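Esterase TesA (Pseudomonas aeruginosa, PDB 4JGG) hydrolyses carboxylic esters, with highest activity on Tween detergents and short-chain p-nitrophenyl esters, and shows low thioesterase activity towards palmitoyl-coenzyme A. Local coordinates at residues 23-29 with 87-93; 115-119 with 154-158. All coordinates share one frame; numbering follows the deposited sequence.

Both contacts belong to one alpha/beta/alpha domain and lie about 12 Å apart, centre to centre. Contact 1 joins 23-29 to 87-93, two strands inside the five-stranded parallel sheet, and the C-terminal ends of its strands lie beside the probable active site. Contact 2, later along the chain, joins helix 104-121 to the end of helix 138-155 and the turn into edge strand 158-160, nearer the surface and away from the residues inferred to be catalytic. Helix 104-121 connects the two, turning Ala118 CB onto Val89 CG2 at 3.9 Å and Ala115 to Glu155 and Thr157. One helix thus packs against both the central sheet and the neighbouring helix.

Contact 1: 23-29 with 87-93; sequences TLLVVGD and ALVVIEL
Leu25 and Val27 are bonded through their backbones to Leu88, Val90 and Glu92, which aligns strands 23-28 and 88-92 in parallel. The bond from Val27 N to Val90 O, 2.9 Å long, is nearly straight at 174°. Aliphatic residues suit both faces because helices or loops cover them. On one face Leu24 CD2 reaches Val90 CG2 at 3.8 Å; its CG, anti to the backbone N (chi1 -165°), lies beside Leu88 CB. On the other, Val27 CG2 meets Val89 CG1 at 4.2 Å, these two compact, beta-branched residues packing under helices 70-84 and 104-121.

Only Ala87 is partly exposed; beside it the buried Thr23 gives its O to both Ala87 N and Leu88 N. At the other end Leu93 CD2 comes within 3.5 Å of Gly28 C, and the bent Glu92 chain passes close over Gly28, which has no side chain in its way. The Asp29 and Glu92 carboxylates, their planes 66° apart, bring OD1 of Asp29 within 2.5 Å of OE2 of Glu92, so one acid probably holds a proton. Ser32 OG also bonds to Glu92 OE1. Through the bond of its OD1 to Ile31 N, Asp29 is the N-cap of the helix beginning at Ser30, the nucleophile inferred by similarity, within the GDS sequence of the GDSL (SGNH) hydrolase fold.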
loop_
_atom_site.group_PDB
_atom_site.type_symbol
_atom_site.label_atom_id
_atom_site.label_comp_id
_atom_site.label_asym_id
_atom_site.label_seq_id
_atom_site.Cartn_x
_atom_site.Cartn_y
_atom_site.Cartn_z
ATOM N N THR A 23 -0.908 -14.037 9.922
ATOM C CA THR A 23 0.001 -13.390 8.985
ATOM C C THR A 23 -0.571 -12.092 8.447
ATOM O O THR A 23 -1.770 -11.999 8.134
ATOM C CB THR A 23 0.379 -14.313 7.798
ATOM O OG1 THR A 23 1.241 -15.347 8.265
ATOM C CG2 THR A 23 1.121 -13.542 6.730
ATOM N N LEU A 24 0.313 -11.104 8.352
ATOM C CA LEU A 24 0.020 -9.798 7.773
ATOM C C LEU A 24 0.723 -9.706 6.414
ATOM O O LEU A 24 1.946 -9.556 6.319
ATOM C CB LEU A 24 0.508 -8.692 8.707
ATOM C CG LEU A 24 0.037 -7.247 8.519
ATOM C CD1 LEU A 24 0.301 -6.481 9.811
ATOM C CD2 LEU A 24 0.720 -6.582 7.349
ATOM N N LEU A 25 -0.060 -9.821 5.356
ATOM C CA LEU A 25 0.507 -9.848 4.018
ATOM C C LEU A 25 0.493 -8.439 3.447
ATOM O O LEU A 25 -0.567 -7.827 3.384
ATOM C CB LEU A 25 -0.323 -10.753 3.130
ATOM C CG LEU A 25 0.049 -10.775 1.641
ATOM C CD1 LEU A 25 1.386 -11.457 1.408
ATOM C CD2 LEU A 25 -1.047 -11.463 0.871
ATOM N N VAL A 26 1.667 -7.931 3.074
ATOM C CA VAL A 26 1.771 -6.664 2.344
ATOM C C VAL A 26 1.963 -6.916 0.861
ATOM O O VAL A 26 2.954 -7.530 0.445
ATOM C CB VAL A 26 2.954 -5.787 2.810
ATOM C CG1 VAL A 26 2.976 -4.460 2.014
ATOM C CG2 VAL A 26 2.868 -5.488 4.323
ATOM N N VAL A 27 1.027 -6.421 0.062
ATOM C CA VAL A 27 1.106 -6.554 -1.389
ATOM C C VAL A 27 1.267 -5.170 -2.024
ATOM O O VAL A 27 0.278 -4.466 -2.256
ATOM C CB VAL A 27 -0.152 -7.257 -1.937
ATOM C CG1 VAL A 27 0.006 -7.550 -3.436
ATOM C CG2 VAL A 27 -0.418 -8.542 -1.152
ATOM N N GLY A 28 2.512 -4.780 -2.290
ATOM C CA GLY A 28 2.795 -3.440 -2.772
ATOM C C GLY A 28 3.709 -3.372 -3.985
ATOM O O GLY A 28 3.979 -4.378 -4.642
ATOM N N ASP A 29 4.173 -2.165 -4.285
ATOM C CA ASP A 29 5.120 -1.954 -5.373
ATOM C C ASP A 29 6.443 -1.472 -4.804
ATOM O O ASP A 29 6.773 -1.776 -3.659
ATOM C CB ASP A 29 4.568 -0.943 -6.386
ATOM C CG ASP A 29 4.047 0.329 -5.736
ATOM O OD1 ASP A 29 4.507 0.692 -4.633
ATOM O OD2 ASP A 29 3.160 0.975 -6.336
ATOM N N ALA A 87 -4.333 -13.124 7.760
ATOM C CA ALA A 87 -5.406 -12.562 8.567
ATOM C C ALA A 87 -5.619 -11.095 8.195
ATOM O O ALA A 87 -6.699 -10.540 8.386
ATOM C CB ALA A 87 -5.073 -12.696 10.051
ATOM N N LEU A 88 -4.576 -10.482 7.650
ATOM C CA LEU A 88 -4.607 -9.085 7.239
ATOM C C LEU A 88 -3.911 -8.943 5.901
ATOM O O LEU A 88 -2.796 -9.436 5.713
ATOM C CB LEU A 88 -3.853 -8.228 8.256
ATOM C CG LEU A 88 -4.560 -7.059 8.915
ATOM C CD1 LEU A 88 -3.920 -6.757 10.263
ATOM C CD2 LEU A 88 -4.529 -5.846 8.007
ATOM N N VAL A 89 -4.545 -8.243 4.970
ATOM C CA VAL A 89 -3.867 -7.942 3.719
ATOM C C VAL A 89 -3.799 -6.435 3.534
ATOM O O VAL A 89 -4.836 -5.781 3.483
ATOM C CB VAL A 89 -4.589 -8.566 2.506
ATOM C CG1 VAL A 89 -3.887 -8.143 1.211
ATOM C CG2 VAL A 89 -4.631 -10.085 2.638
ATOM N N VAL A 90 -2.583 -5.895 3.466
ATOM C CA VAL A 90 -2.369 -4.474 3.198
ATOM C C VAL A 90 -2.095 -4.328 1.710
ATOM O O VAL A 90 -1.132 -4.895 1.183
ATOM C CB VAL A 90 -1.192 -3.904 4.017
ATOM C CG1 VAL A 90 -0.984 -2.432 3.722
ATOM C CG2 VAL A 90 -1.441 -4.110 5.505
ATOM N N ILE A 91 -2.958 -3.597 1.016
ATOM C CA ILE A 91 -2.750 -3.406 -0.423
ATOM C C ILE A 91 -2.239 -2.007 -0.722
ATOM O O ILE A 91 -2.884 -1.018 -0.384
ATOM C CB ILE A 91 -4.043 -3.662 -1.226
ATOM C CG1 ILE A 91 -4.463 -5.132 -1.123
ATOM C CG2 ILE A 91 -3.862 -3.250 -2.679
ATOM C CD1 ILE A 91 -5.876 -5.385 -1.628
ATOM N N GLU A 92 -1.083 -1.937 -1.376
ATOM C CA GLU A 92 -0.474 -0.675 -1.768
ATOM C C GLU A 92 -0.136 -0.683 -3.263
ATOM O O GLU A 92 1.029 -0.711 -3.657
ATOM C CB GLU A 92 0.785 -0.391 -0.940
ATOM C CG GLU A 92 1.416 0.975 -1.243
ATOM C CD GLU A 92 2.652 0.895 -2.129
ATOM O OE1 GLU A 92 3.545 0.074 -1.835
ATOM O OE2 GLU A 92 2.740 1.665 -3.120
ATOM N N LEU A 93 -1.168 -0.648 -4.090
ATOM C CA LEU A 93 -0.980 -0.728 -5.526
ATOM C C LEU A 93 -1.759 0.374 -6.238
ATOM O O LEU A 93 -2.645 0.999 -5.647
ATOM C CB LEU A 93 -1.407 -2.108 -6.021
ATOM C CG LEU A 93 -0.443 -3.255 -5.702
ATOM C CD1 LEU A 93 -0.909 -4.506 -6.409
ATOM C CD2 LEU A 93 0.973 -2.900 -6.153
#

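Contact 2: 115-119 with 154-158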
loop_
_atom_site.group_PDB
_atom_site.type_symbol
_atom_site.label_atom_id
_atom_site.label_comp_id
_atom_site.label_asym_id
_atom_site.label_seq_id
_atom_site.Cartn_x
_atom_site.Cartn_y
_atom_site.Cartn_z
ATOM N N ALA A 115 -9.688 -6.808 -3.073
ATOM C CA ALA A 115 -10.228 -6.670 -1.722
ATOM C C ALA A 115 -11.313 -7.703 -1.492
ATOM O O ALA A 115 -11.451 -8.244 -0.396
ATOM C CB ALA A 115 -10.767 -5.264 -1.483
ATOM N N GLN A 116 -12.077 -7.980 -2.539
ATOM C CA GLN A 116 -13.085 -9.032 -2.498
ATOM C C GLN A 116 -12.449 -10.387 -2.229
ATOM O O GLN A 116 -12.919 -11.144 -1.380
ATOM C CB GLN A 116 -13.864 -9.064 -3.817
ATOM C CG GLN A 116 -15.048 -10.011 -3.831
ATOM C CD GLN A 116 -14.672 -11.409 -4.274
ATOM O OE1 GLN A 116 -13.721 -11.597 -5.030
ATOM N NE2 GLN A 116 -15.424 -12.403 -3.804
ATOM N N LYS A 117 -11.374 -10.690 -2.950
ATOM C CA LYS A 117 -10.755 -12.008 -2.863
ATOM C C LYS A 117 -10.072 -12.213 -1.514
ATOM O O LYS A 117 -10.118 -13.307 -0.950
ATOM C CB LYS A 117 -9.753 -12.209 -3.997
ATOM C CG LYS A 117 -10.374 -12.505 -5.351
ATOM C CD LYS A 117 -9.282 -12.655 -6.398
ATOM C CE LYS A 117 -9.838 -12.800 -7.815
ATOM N NZ LYS A 117 -10.600 -14.060 -8.000
ATOM N N ALA A 118 -9.438 -11.163 -1.003
ATOM C CA ALA A 118 -8.820 -11.223 0.323
ATOM C C ALA A 118 -9.860 -11.430 1.421
ATOM O O ALA A 118 -9.696 -12.287 2.297
ATOM C CB ALA A 118 -8.003 -9.973 0.589
ATOM N N ARG A 119 -10.926 -10.638 1.379
ATOM C CA ARG A 119 -12.037 -10.796 2.310
ATOM C C ARG A 119 -12.625 -12.205 2.199
ATOM O O ARG A 119 -13.006 -12.804 3.202
ATOM C CB ARG A 119 -13.118 -9.750 2.023
ATOM C CG ARG A 119 -14.421 -9.972 2.771
ATOM C CD ARG A 119 -15.534 -9.129 2.161
ATOM N NE ARG A 119 -16.066 -9.719 0.927
ATOM C CZ ARG A 119 -16.861 -9.071 0.081
ATOM N NH1 ARG A 119 -17.196 -7.811 0.321
ATOM N NH2 ARG A 119 -17.311 -9.673 -1.012
ATOM N N GLN A 154 -16.985 0.441 -1.476
ATOM C CA GLN A 154 -17.634 -0.684 -2.130
ATOM C C GLN A 154 -17.373 -2.013 -1.438
ATOM O O GLN A 154 -18.284 -2.835 -1.301
ATOM C CB GLN A 154 -17.175 -0.755 -3.589
ATOM C CG GLN A 154 -17.771 -1.886 -4.400
ATOM C CD GLN A 154 -17.241 -1.873 -5.818
ATOM O OE1 GLN A 154 -16.483 -0.980 -6.185
ATOM N NE2 GLN A 154 -17.634 -2.857 -6.621
ATOM N N GLU A 155 -16.129 -2.233 -1.017
ATOM C CA GLU A 155 -15.740 -3.526 -0.461
ATOM C C GLU A 155 -15.628 -3.525 1.064
ATOM O O GLU A 155 -15.191 -4.515 1.658
ATOM C CB GLU A 155 -14.432 -4.029 -1.086
ATOM C CG GLU A 155 -14.487 -4.265 -2.605
ATOM C CD GLU A 155 -15.551 -5.273 -3.010
ATOM O OE1 GLU A 155 -15.979 -6.073 -2.143
ATOM O OE2 GLU A 155 -15.954 -5.273 -4.196
ATOM N N LYS A 156 -16.027 -2.424 1.691
ATOM C CA LYS A 156 -15.949 -2.272 3.147
ATOM C C LYS A 156 -14.549 -2.529 3.693
ATOM O O LYS A 156 -14.391 -3.304 4.629
ATOM C CB LYS A 156 -16.903 -3.233 3.858
ATOM C CG LYS A 156 -18.165 -3.564 3.108
ATOM N N THR A 157 -13.534 -1.895 3.120
ATOM C CA THR A 157 -12.179 -2.093 3.612
ATOM C C THR A 157 -11.774 -0.935 4.508
ATOM O O THR A 157 -12.452 0.097 4.559
ATOM C CB THR A 157 -11.153 -2.195 2.464
ATOM O OG1 THR A 157 -10.751 -0.883 2.057
ATOM C CG2 THR A 157 -11.738 -2.929 1.273
ATOM N N ALA A 158 -10.665 -1.097 5.222
ATOM C CA ALA A 158 -10.063 0.044 5.889
ATOM C C ALA A 158 -9.239 0.790 4.851
ATOM O O ALA A 158 -8.946 0.255 3.769
ATOM C CB ALA A 158 -9.200 -0.397 7.094
#
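Arg119 and Glu155 meet at the surface, where helix 104-121 comes beside the end of helix 138-155, their side chains crossing at about a right angle. The guanidinium and carboxylate planes are turned 60° apart. Arg119 NH1 lies 3.3 Å from Glu155 OE1, but the oxygen sits well out of the guanidinium plane and no N-H points at it. With CG of Arg119 opposite the backbone N (chi1 170°), the bend at chi3 brings the guanidinium round to the acid. Glu155 also bends, at chi2 (-59°), so that its carboxylate turns toward Gln116 and Arg119, and OE1 comes within 4.0 Å of Gln116 CB.

Below the charges the contact is apolar. The methyl of Ala115 points at the partner segment and is met by two groups: Thr157 CG2 at 3.7 Å and Glu155 CB at 3.9 Å. A small residue suits this place, since the backbones can then come close. Thr157 turns its methyl toward Ala115 while OG1 donates to Ala158 O, 2.7 Å away, so its two branches serve different partners. Between Glu155 and Thr157, Lys156, with positive phi, closes helix 138-155 in a Schellman motif and leads into strand 158-160.

With one ion pair at the surface and no hydrogen bond across the segments, the charges probably add a mild, non-directional attraction, whereas the contact around Ala115 supplies the shape fit.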